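Local coordinates for protein glutamate racemase (Campylobacter jejuni, PDB 3UHF) that belongs to the Asp/Glu/hydantoin racemase family of two-domain alpha/beta enzymes and binds D-glutamic acid in a pocket between two parallel sheets, at residues 28-33 against 53-58; 74-79 against 102-107; 96-101 against 114-119; 138-143 against 202-207. One frame throughout, in Å; residues are numbered along the deposited sequence. Where two conformers were deposited one is given.

Contact 1: residues 28-33 against 53-58; sequences GVFDSG and IYYGDT. With DGL (D-glutamic acid), chain C.
The shortest polar bond joining these two strand ends runs from Y54 OH to G33 O, 2.7 Å long, with the hydroxyl tilted 28° from the carbonyl plane. Y54 reaches it because its CG stands anti to the backbone N (chi1 -176°), which lays the phenol alongside D31; Y54 CD1 rests 3.7 Å from V29 CG1, and the hydroxyl passes 3.3 Å from D31 CB. On the other face of the sheet F30 and Y55 point the same way and meet rim to rim, CD1 of F30 lying 3.6 Å from CD2 of Y55, while C75 and A78 of helix 68-82 cover F30. Between the faces runs a parallel ladder, V29 N to I53 O, Y55 N to V29 O, D31 N to Y55 O and D57 N to D31 O, which pairs the two strands of a beta-alpha-beta unit around helix 37-45. Where the strand 26-31 ends, D31 OD2 accepts G33 N from above the carboxylate plane at 2.9 Å, an Asx turn. That turn carries S32 to the bound D-glutamic acid: S32 OG donates to OE1 of the ligand at 2.6 Å and accepts a hydrogen bond from the ligand amino N, which also lies 3.0 Å from D31 OD1.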
loop_
_atom_site.group_PDB
_atom_site.type_symbol
_atom_site.label_atom_id
_atom_site.label_comp_id
_atom_site.label_asym_id
_atom_site.label_seq_id
_atom_site.Cartn_x
_atom_site.Cartn_y
_atom_site.Cartn_z
ATOM N N GLY A 28 -14.014 -2.306 -0.246
ATOM C CA GLY A 28 -13.116 -3.281 -0.826
ATOM C C GLY A 28 -11.684 -2.802 -0.696
ATOM O O GLY A 28 -11.414 -1.596 -0.716
ATOM N N VAL A 29 -10.771 -3.753 -0.541
ATOM C CA VAL A 29 -9.344 -3.481 -0.575
ATOM C C VAL A 29 -8.722 -4.403 -1.601
ATOM O O VAL A 29 -8.872 -5.616 -1.514
ATOM C CB VAL A 29 -8.685 -3.700 0.796
ATOM C CG1 VAL A 29 -7.162 -3.590 0.681
ATOM C CG2 VAL A 29 -9.226 -2.687 1.810
ATOM N N PHE A 30 -8.051 -3.827 -2.590
ATOM C CA PHE A 30 -7.407 -4.636 -3.617
ATOM C C PHE A 30 -5.883 -4.587 -3.518
ATOM O O PHE A 30 -5.298 -3.520 -3.316
ATOM C CB PHE A 30 -7.817 -4.184 -5.022
ATOM C CG PHE A 30 -7.017 -4.860 -6.116
ATOM C CD1 PHE A 30 -7.162 -6.217 -6.349
ATOM C CD2 PHE A 30 -6.100 -4.148 -6.870
ATOM C CE1 PHE A 30 -6.406 -6.858 -7.339
ATOM C CE2 PHE A 30 -5.350 -4.774 -7.856
ATOM C CZ PHE A 30 -5.512 -6.131 -8.092
ATOM N N ASP A 31 -5.239 -5.741 -3.692
ATOM C CA ASP A 31 -3.792 -5.766 -3.813
ATOM C C ASP A 31 -3.371 -6.827 -4.831
ATOM O O ASP A 31 -4.150 -7.716 -5.166
ATOM C CB ASP A 31 -3.128 -6.040 -2.466
ATOM C CG ASP A 31 -1.607 -6.065 -2.563
ATOM O OD1 ASP A 31 -1.029 -5.060 -3.034
ATOM O OD2 ASP A 31 -1.001 -7.093 -2.198
ATOM N N SER A 32 -2.148 -6.720 -5.330
ATOM C CA SER A 32 -1.627 -7.718 -6.262
ATOM C C SER A 32 -1.508 -9.084 -5.602
ATOM O O SER A 32 -1.562 -10.107 -6.274
ATOM C CB SER A 32 -0.263 -7.286 -6.803
ATOM O OG SER A 32 0.684 -7.165 -5.747
ATOM N N GLY A 33 -1.348 -9.112 -4.283
ATOM C CA GLY A 33 -1.192 -10.389 -3.602
ATOM C C GLY A 33 -1.431 -10.316 -2.108
ATOM O O GLY A 33 -2.483 -9.854 -1.674
ATOM N N ILE A 53 -13.824 -6.178 2.327
ATOM C CA ILE A 53 -13.579 -7.295 1.417
ATOM C C ILE A 53 -12.194 -7.118 0.824
ATOM O O ILE A 53 -11.956 -6.154 0.097
ATOM C CB ILE A 53 -14.597 -7.324 0.252
ATOM C CG1 ILE A 53 -16.040 -7.179 0.763
ATOM C CG2 ILE A 53 -14.419 -8.585 -0.598
ATOM C CD1 ILE A 53 -16.459 -8.223 1.760
ATOM N N TYR A 54 -11.283 -8.040 1.142
ATOM C CA TYR A 54 -9.916 -8.019 0.613
ATOM C C TYR A 54 -9.798 -9.009 -0.545
ATOM O O TYR A 54 -10.262 -10.138 -0.449
ATOM C CB TYR A 54 -8.902 -8.388 1.711
ATOM C CG TYR A 54 -7.445 -8.311 1.288
ATOM C CD1 TYR A 54 -6.692 -7.160 1.518
ATOM C CD2 TYR A 54 -6.816 -9.389 0.665
ATOM C CE1 TYR A 54 -5.362 -7.081 1.142
ATOM C CE2 TYR A 54 -5.475 -9.314 0.280
ATOM C CZ TYR A 54 -4.760 -8.158 0.523
ATOM O OH TYR A 54 -3.438 -8.061 0.158
ATOM N N TYR A 55 -9.198 -8.563 -1.641
ATOM C CA TYR A 55 -8.940 -9.433 -2.778
ATOM C C TYR A 55 -7.493 -9.259 -3.197
ATOM O O TYR A 55 -7.038 -8.136 -3.440
ATOM C CB TYR A 55 -9.866 -9.103 -3.952
ATOM C CG TYR A 55 -9.558 -9.890 -5.223
ATOM C CD1 TYR A 55 -9.655 -11.276 -5.252
ATOM C CD2 TYR A 55 -9.200 -9.241 -6.392
ATOM C CE1 TYR A 55 -9.380 -11.997 -6.418
ATOM C CE2 TYR A 55 -8.932 -9.941 -7.555
ATOM C CZ TYR A 55 -9.017 -11.319 -7.565
ATOM O OH TYR A 55 -8.748 -12.004 -8.733
ATOM N N GLY A 56 -6.762 -10.371 -3.263
ATOM C CA GLY A 56 -5.375 -10.337 -3.687
ATOM C C GLY A 56 -5.212 -11.196 -4.930
ATOM O O GLY A 56 -5.713 -12.314 -4.969
ATOM N N ASP A 57 -4.541 -10.669 -5.953
ATOM C CA ASP A 57 -4.408 -11.401 -7.225
ATOM C C ASP A 57 -3.215 -12.362 -7.168
ATOM O O ASP A 57 -2.269 -12.280 -7.957
ATOM C CB ASP A 57 -4.267 -10.422 -8.394
ATOM C CG ASP A 57 -4.329 -11.110 -9.753
ATOM O OD1 ASP A 57 -4.712 -12.309 -9.821
ATOM O OD2 ASP A 57 -4.002 -10.440 -10.756
ATOM N N THR A 58 -3.251 -13.264 -6.205
ATOM C CA THR A 58 -2.068 -14.068 -5.917
ATOM C C THR A 58 -1.688 -15.037 -7.042
ATOM O O THR A 58 -0.595 -15.581 -7.032
ATOM C CB THR A 58 -2.241 -14.845 -4.601
ATOM O OG1 THR A 58 -3.445 -15.610 -4.666
ATOM C CG2 THR A 58 -2.322 -13.870 -3.420
HETATM N N DGL C . 1.811 -4.821 -4.062
HETATM C CA DGL C . 3.013 -4.360 -4.764
HETATM C C DGL C . 3.304 -2.911 -4.408
HETATM O O DGL C . 2.834 -2.399 -3.383
HETATM C CB DGL C . 4.223 -5.218 -4.399
HETATM C CG DGL C . 4.143 -6.641 -4.949
HETATM C CD DGL C . 4.046 -6.629 -6.460
HETATM O OE1 DGL C . 2.937 -6.865 -6.990
HETATM O OE2 DGL C . 5.072 -6.344 -7.114
HETATM O OXT DGL C . 4.044 -2.246 -5.122
#

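Contact 2: residues 74-79 against 102-107; sequences FCLEAL and LDALRA
L105 meets L79 with the two side chains sliding past each other in opposite directions, and the rest of this helix pair is arranged around them. One branch of L105 does nearly all the touching: CD2 lies 3.9 Å from L79 CB and 3.7 Å from the backbone C75 O, and it also approaches C75 CB and L76 CD2. It gets there because CG of L105 is anti to its own carbonyl carbon (chi1 -73°), which swings the isobutyl group out of the helix flank and across to helix 68-82. In L79 CG is instead anti to the backbone N (chi1 -177°), and CD2 comes to lie 3.8 Å from L105 O. L76 flanks this pair. Its CD2 lies 3.8 Å from A104 O and 4.3 Å from A104 CB; consistent with the small size of A104, the leucine comes close to the backbone of helix 102-108.

All of these approaches are apolar or carbon-to-carbonyl, and the distances are those of ordinary van der Waals packing. On the sheet side the layer is continued by I92, which touches L105, and by F30, which touches C75 and A78. With N-to-C directions 29° apart and axes 9.8 Å apart, the two segments pack as neighbouring helices running roughly the same way, the arrangement found among helices that cover one side of a parallel sheet in an alpha/beta sandwich domain.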
loop_
_atom_site.group_PDB
_atom_site.type_symbol
_atom_site.label_atom_id
_atom_site.label_comp_id
_atom_site.label_asym_id
_atom_site.label_seq_id
_atom_site.Cartn_x
_atom_site.Cartn_y
_atom_site.Cartn_z
ATOM N N PHE A 74 -5.061 -5.941 -15.488
ATOM C CA PHE A 74 -5.316 -6.738 -14.290
ATOM C C PHE A 74 -6.180 -5.994 -13.249
ATOM O O PHE A 74 -7.051 -6.588 -12.614
ATOM C CB PHE A 74 -3.995 -7.178 -13.646
ATOM C CG PHE A 74 -3.256 -8.260 -14.423
ATOM C CD1 PHE A 74 -3.814 -8.828 -15.562
ATOM C CD2 PHE A 74 -2.014 -8.707 -14.004
ATOM C CE1 PHE A 74 -3.147 -9.818 -16.272
ATOM C CE2 PHE A 74 -1.342 -9.710 -14.715
ATOM C CZ PHE A 74 -1.911 -10.260 -15.844
ATOM N N CYS A 75 -5.920 -4.707 -13.060
ATOM C CA CYS A 75 -6.702 -3.917 -12.103
ATOM C C CYS A 75 -8.166 -3.789 -12.517
ATOM O O CYS A 75 -9.072 -3.881 -11.680
ATOM C CB CYS A 75 -6.091 -2.527 -11.913
ATOM S SG CYS A 75 -4.492 -2.573 -11.069
ATOM N N LEU A 76 -8.402 -3.560 -13.802
ATOM C CA LEU A 76 -9.777 -3.475 -14.293
ATOM C C LEU A 76 -10.519 -4.798 -14.095
ATOM O O LEU A 76 -11.715 -4.801 -13.819
ATOM C CB LEU A 76 -9.823 -3.023 -15.758
ATOM C CG LEU A 76 -9.512 -1.535 -15.969
ATOM C CD1 LEU A 76 -9.370 -1.206 -17.449
ATOM C CD2 LEU A 76 -10.588 -0.657 -15.326
ATOM N N GLU A 77 -9.812 -5.922 -14.220
ATOM C CA GLU A 77 -10.426 -7.209 -13.927
ATOM C C GLU A 77 -10.795 -7.299 -12.452
ATOM O O GLU A 77 -11.827 -7.864 -12.092
ATOM C CB GLU A 77 -9.498 -8.363 -14.314
ATOM C CG GLU A 77 -9.173 -8.421 -15.797
ATOM C CD GLU A 77 -8.310 -9.626 -16.146
ATOM O OE1 GLU A 77 -7.955 -10.378 -15.215
ATOM O OE2 GLU A 77 -8.001 -9.821 -17.342
ATOM N N ALA A 78 -9.949 -6.730 -11.602
ATOM C CA ALA A 78 -10.211 -6.723 -10.170
ATOM C C ALA A 78 -11.463 -5.901 -9.875
ATOM O O ALA A 78 -12.309 -6.294 -9.066
ATOM C CB ALA A 78 -9.009 -6.168 -9.411
ATOM N N LEU A 79 -11.592 -4.768 -10.550
ATOM C CA LEU A 79 -12.791 -3.951 -10.403
ATOM C C LEU A 79 -14.036 -4.781 -10.745
ATOM O O LEU A 79 -15.024 -4.756 -10.010
ATOM C CB LEU A 79 -12.701 -2.700 -11.281
ATOM C CG LEU A 79 -13.863 -1.713 -11.177
ATOM C CD1 LEU A 79 -14.065 -1.284 -9.733
ATOM C CD2 LEU A 79 -13.625 -0.513 -12.073
ATOM N N LEU A 102 -5.258 4.166 -11.488
ATOM C CA LEU A 102 -6.324 4.979 -10.883
ATOM C C LEU A 102 -7.262 5.674 -11.876
ATOM O O LEU A 102 -8.477 5.670 -11.672
ATOM C CB LEU A 102 -5.766 5.988 -9.879
ATOM C CG LEU A 102 -5.112 5.363 -8.646
ATOM C CD1 LEU A 102 -4.776 6.452 -7.630
ATOM C CD2 LEU A 102 -6.007 4.291 -8.016
ATOM N N ASP A 103 -6.709 6.273 -12.933
ATOM C CA ASP A 103 -7.530 6.943 -13.947
ATOM C C ASP A 103 -8.530 5.980 -14.558
ATOM O O ASP A 103 -9.711 6.293 -14.680
ATOM C CB ASP A 103 -6.674 7.550 -15.066
ATOM C CG ASP A 103 -5.925 8.796 -14.625
ATOM O OD1 ASP A 103 -6.222 9.320 -13.528
ATOM O OD2 ASP A 103 -5.028 9.246 -15.372
ATOM N N ALA A 104 -8.048 4.804 -14.945
ATOM C CA ALA A 104 -8.890 3.825 -15.617
ATOM C C ALA A 104 -9.949 3.290 -14.667
ATOM O O ALA A 104 -11.105 3.102 -15.057
ATOM C CB ALA A 104 -8.046 2.688 -16.176
ATOM N N LEU A 105 -9.550 3.042 -13.422
ATOM C CA LEU A 105 -10.477 2.536 -12.414
ATOM C C LEU A 105 -11.592 3.536 -12.154
ATOM O O LEU A 105 -12.766 3.180 -12.091
ATOM C CB LEU A 105 -9.735 2.230 -11.107
ATOM C CG LEU A 105 -8.845 0.983 -11.142
ATOM C CD1 LEU A 105 -7.976 0.913 -9.900
ATOM C CD2 LEU A 105 -9.698 -0.271 -11.269
ATOM N N ARG A 106 -11.214 4.796 -12.003
ATOM C CA ARG A 106 -12.186 5.832 -11.692
ATOM C C ARG A 106 -13.140 6.079 -12.857
ATOM O O ARG A 106 -14.321 6.344 -12.656
ATOM C CB ARG A 106 -11.463 7.109 -11.285
ATOM C CG ARG A 106 -10.862 6.989 -9.909
ATOM C CD ARG A 106 -9.819 8.049 -9.657
ATOM N NE ARG A 106 -9.376 8.019 -8.271
ATOM C CZ ARG A 106 -8.242 8.557 -7.844
ATOM N NH1 ARG A 106 -7.431 9.159 -8.704
ATOM N NH2 ARG A 106 -7.915 8.480 -6.559
ATOM N N ALA A 107 -12.628 5.967 -14.078
ATOM C CA ALA A 107 -13.464 6.158 -15.257
ATOM C C ALA A 107 -14.576 5.113 -15.324
ATOM O O ALA A 107 -15.636 5.363 -15.892
ATOM C CB ALA A 107 -12.616 6.119 -16.522
#

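Contact 3: residues 96-101 against 114-119; sequences TASAYA and YGVIDA. With DGL (D-glutamic acid), chain C.
S98 and V116 share the one polar bond of this contact: the amide V116 N donates to S98 OG at 3.1 Å, with an N-H...O angle of 153°. The serine oxygen lies beside its own backbone N, anti to the carbonyl carbon (chi1 -69°), and is turned to the chain entering helix 117-128. It also bonds to C94 O, one turn back in the chain, so a local carbonyl and the V116 amide of the partner segment both grip it. G115 sits closely against the same oxygen, its CA 3.2 Å from S98 OG, a place with little room for a side chain.

The apolar part belongs to I117. Its CD1 lies over the backbone of helix 95-100, 3.5 Å from A99 N and 3.8 Å from A99 CB, while CG1 rests 3.8 Å from S98 CB.

Ligand binding occupies another side of the same helix. T96 OG1 donates to OXT of the bound D-glutamic acid at 2.7 Å, and T96 N adds a weak bond to that oxygen. At the helix start this amide and N95 N, which also bonds the ligand, probably favour a carboxylate, perhaps aided by the helix dipole. Chemically, a serine oxygen gripped by two hydrogen bonds and an apolar isoleucine hold the helix on the side turned to 114-119, while its first turn faces the anion.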
loop_
_atom_site.group_PDB
_atom_site.type_symbol
_atom_site.label_atom_id
_atom_site.label_comp_id
_atom_site.label_asym_id
_atom_site.label_seq_id
_atom_site.Cartn_x
_atom_site.Cartn_y
_atom_site.Cartn_z
ATOM N N THR A 96 1.991 -0.260 -6.727
ATOM C CA THR A 96 2.226 -0.432 -8.156
ATOM C C THR A 96 0.948 -0.155 -8.934
ATOM O O THR A 96 0.951 0.623 -9.897
ATOM C CB THR A 96 2.777 -1.843 -8.482
ATOM O OG1 THR A 96 4.055 -2.012 -7.849
ATOM C CG2 THR A 96 2.932 -2.013 -9.989
ATOM N N ALA A 97 -0.154 -0.766 -8.498
ATOM C CA ALA A 97 -1.454 -0.473 -9.089
ATOM C C ALA A 97 -1.806 1.011 -8.954
ATOM O O ALA A 97 -2.388 1.612 -9.870
ATOM C CB ALA A 97 -2.537 -1.336 -8.451
ATOM N N SER A 98 -1.460 1.598 -7.814
ATOM C CA SER A 98 -1.785 3.009 -7.572
ATOM C C SER A 98 -1.036 3.917 -8.545
ATOM O O SER A 98 -1.515 5.004 -8.893
ATOM C CB SER A 98 -1.469 3.419 -6.120
ATOM O OG SER A 98 -2.346 2.796 -5.188
ATOM N N ALA A 99 0.136 3.462 -8.977
ATOM C CA ALA A 99 0.989 4.230 -9.870
ATOM C C ALA A 99 0.460 4.298 -11.296
ATOM O O ALA A 99 0.802 5.218 -12.030
ATOM C CB ALA A 99 2.434 3.687 -9.860
ATOM N N TYR A 100 -0.375 3.340 -11.689
ATOM C CA TYR A 100 -0.795 3.249 -13.095
ATOM C C TYR A 100 -2.302 3.227 -13.348
ATOM O O TYR A 100 -2.768 3.781 -14.342
ATOM C CB TYR A 100 -0.171 2.015 -13.764
ATOM C CG TYR A 100 1.325 2.118 -13.930
ATOM C CD1 TYR A 100 1.879 2.872 -14.961
ATOM C CD2 TYR A 100 2.183 1.483 -13.045
ATOM C CE1 TYR A 100 3.249 2.978 -15.111
ATOM C CE2 TYR A 100 3.549 1.582 -13.187
ATOM C CZ TYR A 100 4.077 2.332 -14.225
ATOM O OH TYR A 100 5.446 2.428 -14.367
ATOM N N ALA A 101 -3.060 2.586 -12.461
ATOM C CA ALA A 101 -4.450 2.226 -12.777
ATOM C C ALA A 101 -5.573 3.147 -12.278
ATOM O O ALA A 101 -6.733 2.909 -12.603
ATOM C CB ALA A 101 -4.731 0.799 -12.320
ATOM N N TYR A 114 -9.529 5.061 -4.133
ATOM C CA TYR A 114 -8.338 5.735 -3.614
ATOM C C TYR A 114 -7.160 4.779 -3.633
ATOM O O TYR A 114 -7.317 3.610 -3.272
ATOM C CB TYR A 114 -8.562 6.191 -2.174
ATOM C CG TYR A 114 -9.632 7.255 -2.047
ATOM C CD1 TYR A 114 -9.411 8.536 -2.533
ATOM C CD2 TYR A 114 -10.860 6.974 -1.461
ATOM C CE1 TYR A 114 -10.386 9.521 -2.433
ATOM C CE2 TYR A 114 -11.847 7.957 -1.355
ATOM C CZ TYR A 114 -11.596 9.221 -1.843
ATOM O OH TYR A 114 -12.558 10.196 -1.742
ATOM N N GLY A 115 -5.999 5.286 -4.051
ATOM C CA GLY A 115 -4.743 4.544 -3.996
ATOM C C GLY A 115 -3.975 5.015 -2.775
ATOM O O GLY A 115 -4.546 5.718 -1.925
ATOM N N VAL A 116 -2.699 4.649 -2.680
ATOM C CA VAL A 116 -1.901 4.968 -1.504
ATOM C C VAL A 116 -0.786 5.985 -1.765
ATOM O O VAL A 116 -0.064 6.367 -0.845
ATOM C CB VAL A 116 -1.284 3.697 -0.878
ATOM C CG1 VAL A 116 -2.373 2.842 -0.221
ATOM C CG2 VAL A 116 -0.510 2.887 -1.940
ATOM N N ILE A 117 -0.640 6.430 -3.006
ATOM C CA ILE A 117 0.483 7.304 -3.335
ATOM C C ILE A 117 0.257 8.747 -2.866
ATOM O O ILE A 117 1.127 9.328 -2.219
ATOM C CB ILE A 117 0.818 7.255 -4.838
ATOM C CG1 ILE A 117 1.286 5.839 -5.198
ATOM C CG2 ILE A 117 1.895 8.267 -5.174
ATOM C CD1 ILE A 117 1.567 5.628 -6.671
ATOM N N ASP A 118 -0.896 9.321 -3.193
ATOM C CA ASP A 118 -1.228 10.676 -2.742
ATOM C C ASP A 118 -1.144 10.741 -1.214
ATOM O O ASP A 118 -0.508 11.643 -0.645
ATOM C CB ASP A 118 -2.621 11.056 -3.247
ATOM C CG ASP A 118 -2.963 12.524 -3.024
ATOM O OD1 ASP A 118 -2.181 13.244 -2.365
ATOM O OD2 ASP A 118 -4.034 12.955 -3.515
ATOM N N ALA A 119 -1.747 9.756 -0.557
ATOM C CA ALA A 119 -1.708 9.680 0.894
ATOM C C ALA A 119 -0.284 9.643 1.446
ATOM O O ALA A 119 0.019 10.307 2.434
ATOM C CB ALA A 119 -2.481 8.453 1.365
HETATM N N DGL C . 1.811 -4.821 -4.062
HETATM C CA DGL C . 3.013 -4.360 -4.764
HETATM C C DGL C . 3.304 -2.911 -4.408
HETATM O O DGL C . 2.834 -2.399 -3.383
HETATM C CB DGL C . 4.223 -5.218 -4.399
HETATM C CG DGL C . 4.143 -6.641 -4.949
HETATM C CD DGL C . 4.046 -6.629 -6.460
HETATM O OE1 DGL C . 2.937 -6.865 -6.990
HETATM O OE2 DGL C . 5.072 -6.344 -7.114
HETATM O OXT DGL C . 4.044 -2.246 -5.122
#

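Contact 4: residues 138-143 against 202-207; sequences IATKAT and LACTHF. With DGL (D-glutamic acid), chain C.
Parallel pairing of I138 with L202 carries the two chains side by side to their strand ends, where A203 N gives I138 O a weak bond of 3.0 Å and A203 makes an inverse gamma turn. I138 and F207 form a large part of the apolar contact. With CG1 of I138 placed between its backbone N and carbonyl carbon (chi1 57°), CD1 reaches F207 CD2 at 3.6 Å, the two side chains crossing at a slant. The ring of F207 presents its edge to A139 N, and C204 CB sits over the centre of one face. Beside them A139 CB and A203 CB meet at 3.8 Å.

Past the strands the polar groups turn to the bound D-glutamic acid. A single water gathers four partners: it accepts from T140 N and T143 OG1 and donates to A203 O and to OXT of the ligand, the last at 2.7 Å. This bridge ties the start of helix 141-146, with T140 at its N-cap position, to the loop 203-207. The same carboxylate is held through its other oxygen, O, by T205 N, 2.9 Å away and nearly straight at 170°. T205 OG1 accepts a hydrogen bond from the ligand amino N at 2.9 Å and is bonded to H206 ND1, while E174 holds H206 NE2. C204 SG lies 3.6 Å from CB of the ligand, and H206 CE1 is 3.5 Å from its CG. Such a site, built from loops at the C-terminal ends of parallel strands, is typical of alpha/beta enzymes.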
loop_
_atom_site.group_PDB
_atom_site.type_symbol
_atom_site.label_atom_id
_atom_site.label_comp_id
_atom_site.label_asym_id
_atom_site.label_seq_id
_atom_site.Cartn_x
_atom_site.Cartn_y
_atom_site.Cartn_z
ATOM N N ILE A 138 11.448 4.263 -1.752
ATOM C CA ILE A 138 11.807 2.914 -2.220
ATOM C C ILE A 138 10.540 2.175 -2.616
ATOM O O ILE A 138 9.517 2.300 -1.949
ATOM C CB ILE A 138 12.628 2.114 -1.179
ATOM C CG1 ILE A 138 11.873 2.007 0.159
ATOM C CG2 ILE A 138 14.006 2.760 -1.022
ATOM C CD1 ILE A 138 12.503 1.008 1.170
ATOM N N ALA A 139 10.606 1.403 -3.704
ATOM C CA ALA A 139 9.399 0.836 -4.275
ATOM C C ALA A 139 9.780 -0.195 -5.319
ATOM O O ALA A 139 10.957 -0.444 -5.541
ATOM C CB ALA A 139 8.542 1.943 -4.925
ATOM N N THR A 140 8.781 -0.767 -5.977
ATOM C CA THR A 140 9.050 -1.681 -7.093
ATOM C C THR A 140 9.597 -0.899 -8.282
ATOM O O THR A 140 9.498 0.319 -8.311
ATOM C CB THR A 140 7.768 -2.397 -7.572
ATOM O OG1 THR A 140 6.839 -1.427 -8.081
ATOM C CG2 THR A 140 7.119 -3.201 -6.431
ATOM N N LYS A 141 10.168 -1.604 -9.259
ATOM C CA LYS A 141 10.630 -0.957 -10.488
ATOM C C LYS A 141 9.509 -0.207 -11.199
ATOM O O LYS A 141 9.704 0.910 -11.674
ATOM C CB LYS A 141 11.237 -1.987 -11.449
ATOM C CG LYS A 141 12.640 -2.432 -11.070
ATOM C CD LYS A 141 13.305 -3.227 -12.194
ATOM C CE LYS A 141 14.726 -3.639 -11.813
ATOM N NZ LYS A 141 15.388 -4.478 -12.863
ATOM N N ALA A 142 8.337 -0.828 -11.293
ATOM C CA ALA A 142 7.231 -0.196 -12.012
ATOM C C ALA A 142 6.787 1.100 -11.314
ATOM O O ALA A 142 6.519 2.110 -11.967
ATOM C CB ALA A 142 6.067 -1.157 -12.164
ATOM N N THR A 143 6.724 1.072 -9.991
ATOM C CA THR A 143 6.321 2.265 -9.243
ATOM C C THR A 143 7.312 3.408 -9.455
ATOM O O THR A 143 6.908 4.546 -9.732
ATOM C CB THR A 143 6.137 1.959 -7.748
ATOM O OG1 THR A 143 5.076 1.014 -7.593
ATOM C CG2 THR A 143 5.792 3.258 -6.937
ATOM N N LEU A 202 7.977 4.111 2.495
ATOM C CA LEU A 202 7.849 2.679 2.239
ATOM C C LEU A 202 6.794 2.485 1.155
ATOM O O LEU A 202 5.645 2.111 1.440
ATOM C CB LEU A 202 7.440 1.957 3.520
ATOM C CG LEU A 202 8.390 2.155 4.708
ATOM C CD1 LEU A 202 7.851 1.453 5.936
ATOM C CD2 LEU A 202 9.791 1.632 4.383
ATOM N N ALA A 203 7.179 2.776 -0.085
ATOM C CA ALA A 203 6.219 2.874 -1.177
ATOM C C ALA A 203 5.953 1.522 -1.823
ATOM O O ALA A 203 5.943 1.399 -3.057
ATOM C CB ALA A 203 6.718 3.885 -2.226
ATOM N N CYS A 204 5.709 0.516 -0.986
ATOM C CA CYS A 204 5.414 -0.838 -1.459
ATOM C C CYS A 204 4.748 -1.585 -0.307
ATOM O O CYS A 204 5.172 -1.453 0.852
ATOM C CB CYS A 204 6.700 -1.542 -1.873
ATOM S SG CYS A 204 6.497 -3.291 -2.360
ATOM N N THR A 205 3.702 -2.346 -0.618
ATOM C CA THR A 205 2.906 -3.014 0.411
ATOM C C THR A 205 3.758 -3.907 1.323
ATOM O O THR A 205 3.447 -4.080 2.499
ATOM C CB THR A 205 1.808 -3.903 -0.214
ATOM O OG1 THR A 205 2.400 -4.772 -1.192
ATOM C CG2 THR A 205 0.732 -3.054 -0.873
ATOM N N HIS A 206 4.830 -4.476 0.772
ATOM C CA HIS A 206 5.619 -5.450 1.521
ATOM C C HIS A 206 6.576 -4.803 2.503
ATOM O O HIS A 206 7.062 -5.455 3.429
ATOM C CB HIS A 206 6.443 -6.336 0.564
ATOM C CG HIS A 206 5.615 -7.271 -0.262
ATOM N ND1 HIS A 206 4.539 -6.850 -1.012
ATOM C CD2 HIS A 206 5.733 -8.606 -0.484
ATOM C CE1 HIS A 206 4.014 -7.887 -1.646
ATOM N NE2 HIS A 206 4.717 -8.964 -1.339
ATOM N N PHE A 207 6.867 -3.524 2.303
ATOM C CA PHE A 207 7.998 -2.939 3.012
ATOM C C PHE A 207 7.828 -2.687 4.519
ATOM O O PHE A 207 8.836 -2.647 5.232
ATOM C CB PHE A 207 8.552 -1.691 2.304
ATOM C CG PHE A 207 9.114 -1.954 0.909
ATOM C CD1 PHE A 207 9.148 -3.235 0.352
ATOM C CD2 PHE A 207 9.627 -0.897 0.172
ATOM C CE1 PHE A 207 9.652 -3.442 -0.939
ATOM C CE2 PHE A 207 10.140 -1.085 -1.095
ATOM C CZ PHE A 207 10.157 -2.362 -1.665
HETATM N N DGL C . 1.811 -4.821 -4.062
HETATM C CA DGL C . 3.013 -4.360 -4.764
HETATM C C DGL C . 3.304 -2.911 -4.408
HETATM O O DGL C . 2.834 -2.399 -3.383
HETATM C CB DGL C . 4.223 -5.218 -4.399
HETATM C CG DGL C . 4.143 -6.641 -4.949
HETATM C CD DGL C . 4.046 -6.629 -6.460
HETATM O OE1 DGL C . 2.937 -6.865 -6.990
HETATM O OE2 DGL C . 5.072 -6.344 -7.114
HETATM O OXT DGL C . 4.044 -2.246 -5.122
HETATM O O HOH W 1 5.880 -0.295 -5.212
#

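In the fold
From the N terminus, contact 1 comes first, closing the short loop through helix 37-45 that pairs strands 26-31 and 51-56. Contacts 2 and 3 then cross: helix 68-82 opens contact 2, helix 95-100 opens contact 3, and helix 102-108 closes contact 2 before 114-119 closes contact 3. Contact 2 joins two helices beside the five-stranded sheet, and contact 3 ties helix 95-100 to the start of helix 117-128. F30 of contact 1 packs on A78 and C75 of contact 2, and C75 on A97 and A101. Contact 4 follows in series, closing a much longer loop within the four-stranded sheet. Y100 to A142 and T96 to T140 link contacts 3 and 4, and D-glutamic acid touches contacts 1, 3 and 4.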